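Local coordinates for BRO1 protein (Saccharomyces cerevisiae, PDB 1ZB1) that helps sort cargo into the multivesicular body, recruiting the DOA4 deubiquitinase to endosomes, with its Bro1 domain possibly binding SNF7, at residues K243-F254 / F293-F303. Sequence-based numbering, arbitrary orientation.
Sequences KWKTTVTCKLHF and FKTWLVEFIDF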
loop_
_atom_site.group_PDB
_atom_site.type_symbol
_atom_site.label_atom_id
_atom_site.label_comp_id
_atom_site.label_asym_id
_atom_site.label_seq_id
_atom_site.Cartn_x
_atom_site.Cartn_y
_atom_site.Cartn_z
ATOM N N LYS A 243 -13.005 -6.682 -7.826
ATOM C CA LYS A 243 -13.787 -6.128 -6.720
ATOM C C LYS A 243 -13.309 -4.766 -6.207
ATOM O O LYS A 243 -14.103 -3.993 -5.670
ATOM C CB LYS A 243 -13.794 -7.107 -5.544
ATOM C CG LYS A 243 -14.586 -8.376 -5.779
ATOM C CD LYS A 243 -14.358 -9.374 -4.650
ATOM C CE LYS A 243 -14.648 -8.760 -3.289
ATOM N NZ LYS A 243 -14.386 -9.716 -2.177
ATOM N N TRP A 244 -12.021 -4.474 -6.367
ATOM C CA TRP A 244 -11.460 -3.214 -5.881
ATOM C C TRP A 244 -12.027 -1.956 -6.528
ATOM O O TRP A 244 -12.175 -0.922 -5.869
ATOM C CB TRP A 244 -9.935 -3.196 -6.056
ATOM C CG TRP A 244 -9.203 -4.250 -5.286
ATOM C CD1 TRP A 244 -9.699 -5.034 -4.282
ATOM C CD2 TRP A 244 -7.824 -4.605 -5.430
ATOM N NE1 TRP A 244 -8.710 -5.854 -3.791
ATOM C CE2 TRP A 244 -7.549 -5.611 -4.477
ATOM C CE3 TRP A 244 -6.792 -4.170 -6.272
ATOM C CZ2 TRP A 244 -6.284 -6.190 -4.340
ATOM C CZ3 TRP A 244 -5.532 -4.745 -6.138
ATOM C CH2 TRP A 244 -5.289 -5.746 -5.177
ATOM N N LYS A 245 -12.335 -2.032 -7.816
ATOM C CA LYS A 245 -12.843 -0.866 -8.524
ATOM C C LYS A 245 -14.082 -0.233 -7.884
ATOM O O LYS A 245 -14.127 0.979 -7.670
ATOM C CB LYS A 245 -13.142 -1.233 -9.979
ATOM C CG LYS A 245 -13.315 -0.036 -10.898
ATOM C CD LYS A 245 -13.518 -0.474 -12.339
ATOM C CE LYS A 245 -13.518 0.716 -13.278
ATOM N NZ LYS A 245 -14.567 1.697 -12.893
ATOM N N THR A 246 -15.081 -1.050 -7.567
ATOM C CA THR A 246 -16.308 -0.522 -6.982
ATOM C C THR A 246 -16.112 0.043 -5.579
ATOM O O THR A 246 -16.728 1.042 -5.217
ATOM C CB THR A 246 -17.420 -1.596 -6.949
ATOM O OG1 THR A 246 -17.018 -2.688 -6.113
ATOM C CG2 THR A 246 -17.680 -2.122 -8.352
ATOM N N THR A 247 -15.243 -0.585 -4.795
ATOM C CA THR A 247 -14.995 -0.121 -3.432
ATOM C C THR A 247 -14.223 1.202 -3.386
ATOM O O THR A 247 -14.455 2.036 -2.510
ATOM C CB THR A 247 -14.257 -1.207 -2.630
ATOM O OG1 THR A 247 -15.125 -2.336 -2.481
ATOM C CG2 THR A 247 -13.856 -0.698 -1.254
ATOM N N VAL A 248 -13.312 1.397 -4.332
ATOM C CA VAL A 248 -12.541 2.630 -4.394
ATOM C C VAL A 248 -13.496 3.780 -4.722
ATOM O O VAL A 248 -13.425 4.861 -4.128
ATOM C CB VAL A 248 -11.432 2.530 -5.476
ATOM C CG1 VAL A 248 -10.890 3.915 -5.808
ATOM C CG2 VAL A 248 -10.299 1.635 -4.973
ATOM N N THR A 249 -14.400 3.540 -5.665
ATOM C CA THR A 249 -15.367 4.558 -6.058
ATOM C C THR A 249 -16.306 4.899 -4.900
ATOM O O THR A 249 -16.628 6.062 -4.675
ATOM C CB THR A 249 -16.200 4.091 -7.272
ATOM O OG1 THR A 249 -15.328 3.886 -8.391
ATOM C CG2 THR A 249 -17.249 5.137 -7.635
ATOM N N CYS A 250 -16.735 3.886 -4.164
ATOM C CA CYS A 250 -17.624 4.111 -3.035
ATOM C C CYS A 250 -16.918 4.990 -1.994
ATOM O O CYS A 250 -17.464 6.004 -1.540
ATOM C CB CYS A 250 -18.023 2.776 -2.409
ATOM S SG CYS A 250 -19.240 2.918 -1.079
ATOM N N LYS A 251 -15.696 4.603 -1.635
ATOM C CA LYS A 251 -14.920 5.348 -0.650
ATOM C C LYS A 251 -14.685 6.809 -1.029
ATOM O O LYS A 251 -14.790 7.694 -0.176
ATOM C CB LYS A 251 -13.574 4.652 -0.381
ATOM C CG LYS A 251 -13.695 3.350 0.420
ATOM C CD LYS A 251 -12.330 2.806 0.857
ATOM C CE LYS A 251 -12.480 1.594 1.784
ATOM N NZ LYS A 251 -11.169 1.007 2.200
ATOM N N LEU A 252 -14.389 7.079 -2.295
ATOM C CA LEU A 252 -14.146 8.464 -2.690
ATOM C C LEU A 252 -15.377 9.342 -2.449
ATOM O O LEU A 252 -15.253 10.447 -1.923
ATOM C CB LEU A 252 -13.686 8.540 -4.148
ATOM C CG LEU A 252 -14.636 8.587 -5.336
ATOM C CD1 LEU A 252 -15.248 9.978 -5.464
ATOM C CD2 LEU A 252 -13.839 8.265 -6.603
ATOM N N HIS A 253 -16.562 8.858 -2.817
ATOM C CA HIS A 253 -17.778 9.633 -2.582
ATOM C C HIS A 253 -18.112 9.669 -1.093
ATOM O O HIS A 253 -18.503 10.705 -0.564
ATOM C CB HIS A 253 -18.970 9.039 -3.341
ATOM C CG HIS A 253 -18.898 9.227 -4.822
ATOM N ND1 HIS A 253 -18.882 10.472 -5.412
ATOM C CD2 HIS A 253 -18.837 8.328 -5.832
ATOM C CE1 HIS A 253 -18.814 10.332 -6.724
ATOM N NE2 HIS A 253 -18.786 9.042 -7.005
ATOM N N PHE A 254 -17.955 8.537 -0.413
ATOM C CA PHE A 254 -18.269 8.478 1.013
ATOM C C PHE A 254 -17.435 9.434 1.862
ATOM O O PHE A 254 -17.958 10.085 2.772
ATOM C CB PHE A 254 -18.085 7.066 1.560
ATOM C CG PHE A 254 -18.410 6.948 3.022
ATOM C CD1 PHE A 254 -19.727 7.018 3.459
ATOM C CD2 PHE A 254 -17.398 6.802 3.966
ATOM C CE1 PHE A 254 -20.036 6.946 4.816
ATOM C CE2 PHE A 254 -17.692 6.728 5.325
ATOM C CZ PHE A 254 -19.016 6.801 5.752
ATOM N N PHE A 293 -22.252 1.887 -5.311
ATOM C CA PHE A 293 -20.977 1.172 -5.243
ATOM C C PHE A 293 -20.665 0.578 -3.871
ATOM O O PHE A 293 -19.551 0.109 -3.637
ATOM C CB PHE A 293 -19.830 2.103 -5.638
ATOM C CG PHE A 293 -20.061 2.850 -6.916
ATOM C CD1 PHE A 293 -20.633 4.118 -6.902
ATOM C CD2 PHE A 293 -19.696 2.291 -8.139
ATOM C CE1 PHE A 293 -20.836 4.823 -8.089
ATOM C CE2 PHE A 293 -19.894 2.986 -9.331
ATOM C CZ PHE A 293 -20.466 4.255 -9.307
ATOM N N LYS A 294 -21.650 0.580 -2.979
ATOM C CA LYS A 294 -21.481 0.082 -1.611
ATOM C C LYS A 294 -21.427 -1.430 -1.445
ATOM O O LYS A 294 -21.145 -1.930 -0.357
ATOM C CB LYS A 294 -22.618 0.607 -0.730
ATOM C CG LYS A 294 -23.981 -0.029 -1.034
ATOM C CD LYS A 294 -25.015 0.341 0.026
ATOM C CE LYS A 294 -26.334 -0.394 -0.178
ATOM N NZ LYS A 294 -27.076 0.097 -1.373
ATOM N N THR A 295 -21.698 -2.150 -2.524
ATOM C CA THR A 295 -21.740 -3.613 -2.513
ATOM C C THR A 295 -20.915 -4.392 -1.473
ATOM O O THR A 295 -21.478 -5.169 -0.701
ATOM C CB THR A 295 -21.408 -4.162 -3.916
ATOM O OG1 THR A 295 -22.132 -3.411 -4.904
ATOM C CG2 THR A 295 -21.813 -5.629 -4.013
ATOM N N TRP A 296 -19.600 -4.191 -1.431
ATOM C CA TRP A 296 -18.763 -4.943 -0.488
ATOM C C TRP A 296 -18.567 -4.331 0.898
ATOM O O TRP A 296 -17.975 -4.962 1.774
ATOM C CB TRP A 296 -17.379 -5.204 -1.105
ATOM C CG TRP A 296 -17.452 -5.702 -2.515
ATOM C CD1 TRP A 296 -17.418 -4.948 -3.653
ATOM C CD2 TRP A 296 -17.662 -7.055 -2.937
ATOM N NE1 TRP A 296 -17.599 -5.746 -4.757
ATOM C CE2 TRP A 296 -17.751 -7.044 -4.346
ATOM C CE3 TRP A 296 -17.785 -8.275 -2.259
ATOM C CZ2 TRP A 296 -17.962 -8.208 -5.094
ATOM C CZ3 TRP A 296 -17.992 -9.438 -3.005
ATOM C CH2 TRP A 296 -18.079 -9.391 -4.409
ATOM N N LEU A 297 -19.075 -3.120 1.104
ATOM C CA LEU A 297 -18.903 -2.430 2.380
ATOM C C LEU A 297 -20.129 -2.379 3.287
ATOM O O LEU A 297 -20.044 -1.872 4.406
ATOM C CB LEU A 297 -18.443 -1.002 2.120
ATOM C CG LEU A 297 -17.096 -0.817 1.427
ATOM C CD1 LEU A 297 -17.013 0.592 0.874
ATOM C CD2 LEU A 297 -15.977 -1.085 2.401
ATOM N N VAL A 298 -21.263 -2.891 2.814
ATOM C CA VAL A 298 -22.491 -2.856 3.607
ATOM C C VAL A 298 -22.315 -3.345 5.041
ATOM O O VAL A 298 -23.013 -2.886 5.943
ATOM C CB VAL A 298 -23.633 -3.664 2.934
ATOM C CG1 VAL A 298 -23.978 -3.042 1.590
ATOM C CG2 VAL A 298 -23.227 -5.119 2.765
ATOM N N GLU A 299 -21.382 -4.260 5.263
ATOM C CA GLU A 299 -21.153 -4.775 6.610
ATOM C C GLU A 299 -20.062 -4.022 7.365
ATOM O O GLU A 299 -19.783 -4.324 8.526
ATOM C CB GLU A 299 -20.797 -6.260 6.558
ATOM C CG GLU A 299 -21.948 -7.155 6.128
ATOM C CD GLU A 299 -21.584 -8.622 6.178
ATOM O OE1 GLU A 299 -21.157 -9.090 7.256
ATOM O OE2 GLU A 299 -21.725 -9.308 5.143
ATOM N N PHE A 300 -19.455 -3.036 6.708
ATOM C CA PHE A 300 -18.384 -2.256 7.324
ATOM C C PHE A 300 -18.796 -0.817 7.629
ATOM O O PHE A 300 -18.296 -0.208 8.575
ATOM C CB PHE A 300 -17.147 -2.270 6.420
ATOM C CG PHE A 300 -16.587 -3.649 6.183
ATOM C CD1 PHE A 300 -17.297 -4.587 5.434
ATOM C CD2 PHE A 300 -15.365 -4.022 6.737
ATOM C CE1 PHE A 300 -16.798 -5.875 5.243
ATOM C CE2 PHE A 300 -14.856 -5.309 6.553
ATOM C CZ PHE A 300 -15.574 -6.238 5.806
ATOM N N ILE A 301 -19.714 -0.284 6.827
ATOM C CA ILE A 301 -20.213 1.078 6.999
ATOM C C ILE A 301 -21.738 1.087 7.093
ATOM O O ILE A 301 -22.419 0.573 6.205
ATOM C CB ILE A 301 -19.809 1.973 5.805
ATOM C CG1 ILE A 301 -18.287 2.112 5.747
ATOM C CG2 ILE A 301 -20.466 3.348 5.931
ATOM C CD1 ILE A 301 -17.801 2.881 4.532
ATOM N N ASP A 302 -22.269 1.683 8.157
ATOM C CA ASP A 302 -23.716 1.755 8.345
ATOM C C ASP A 302 -24.296 2.872 7.475
ATOM O O ASP A 302 -24.673 3.932 7.976
ATOM C CB ASP A 302 -24.042 2.031 9.814
ATOM C CG ASP A 302 -25.513 1.827 10.137
ATOM O OD1 ASP A 302 -26.376 2.222 9.323
ATOM O OD2 ASP A 302 -25.807 1.276 11.218
ATOM N N PHE A 303 -24.365 2.628 6.170
ATOM C CA PHE A 303 -24.880 3.609 5.220
ATOM C C PHE A 303 -26.257 4.194 5.562
ATOM O O PHE A 303 -26.458 5.407 5.461
ATOM C CB PHE A 303 -24.925 2.991 3.821
ATOM C CG PHE A 303 -23.570 2.780 3.205
ATOM C CD1 PHE A 303 -22.925 3.820 2.546
ATOM C CD2 PHE A 303 -22.938 1.545 3.290
ATOM C CE1 PHE A 303 -21.660 3.633 1.974
ATOM C CE2 PHE A 303 -21.674 1.346 2.723
ATOM C CZ PHE A 303 -21.038 2.396 2.063
HETATM O O HOH W 1 -17.506 -5.399 -7.604
HETATM O O HOH W 2 -18.143 -1.903 -2.302
#
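K243 lies over W296 and C250 is buried among F293, L297 and F303 in a helix-against-loop packing, where the first half of helix 242-269 meets the linker between helices 275-290 and 303-322. Aromatic faces meet aliphatic groups, and waters link the polar atoms. At the exposed end, the K243 chain bends at chi3 (54°), which carries its tip back across the indole: CE sits 3.3 Å from the centroid of the W296 six-membered ring, nearly on its normal, and NZ makes a cation-pi contact at 4.1 Å from the same centroid. T246 OG1 comes up to the indole in its plane, at the pyrrole edge, and a water joins this hydroxyl to W296 NE1. A second water, linked to T247 OG1, donates to F293 O and accepts from W296 N, tying the loop backbone to the helix indirectly. Further along, CG2 of T249 stands over the middle of the F293 ring, 3.4 Å from its centroid. With this methyl anti to the backbone N, OG1 falls beside that N (chi1 -62°) and hydrogen-bonds H226 ND1. C250 points toward the loop, its SG against L297 CD1 at 3.8 Å and in an oblique sulfur-aromatic contact with F303, CZ at 3.7 Å. Beyond it, I301 CD1 sits over one face of F254, offset toward the rim, 4.1 Å from the centroid, while F303 approaches F254 with the planes at 68°. Helix 275-290 adds L287 against F254. A helix packed near its start against the connection between the next two helices is consistent with the TPR-like helical solenoid of the Bro1 domain.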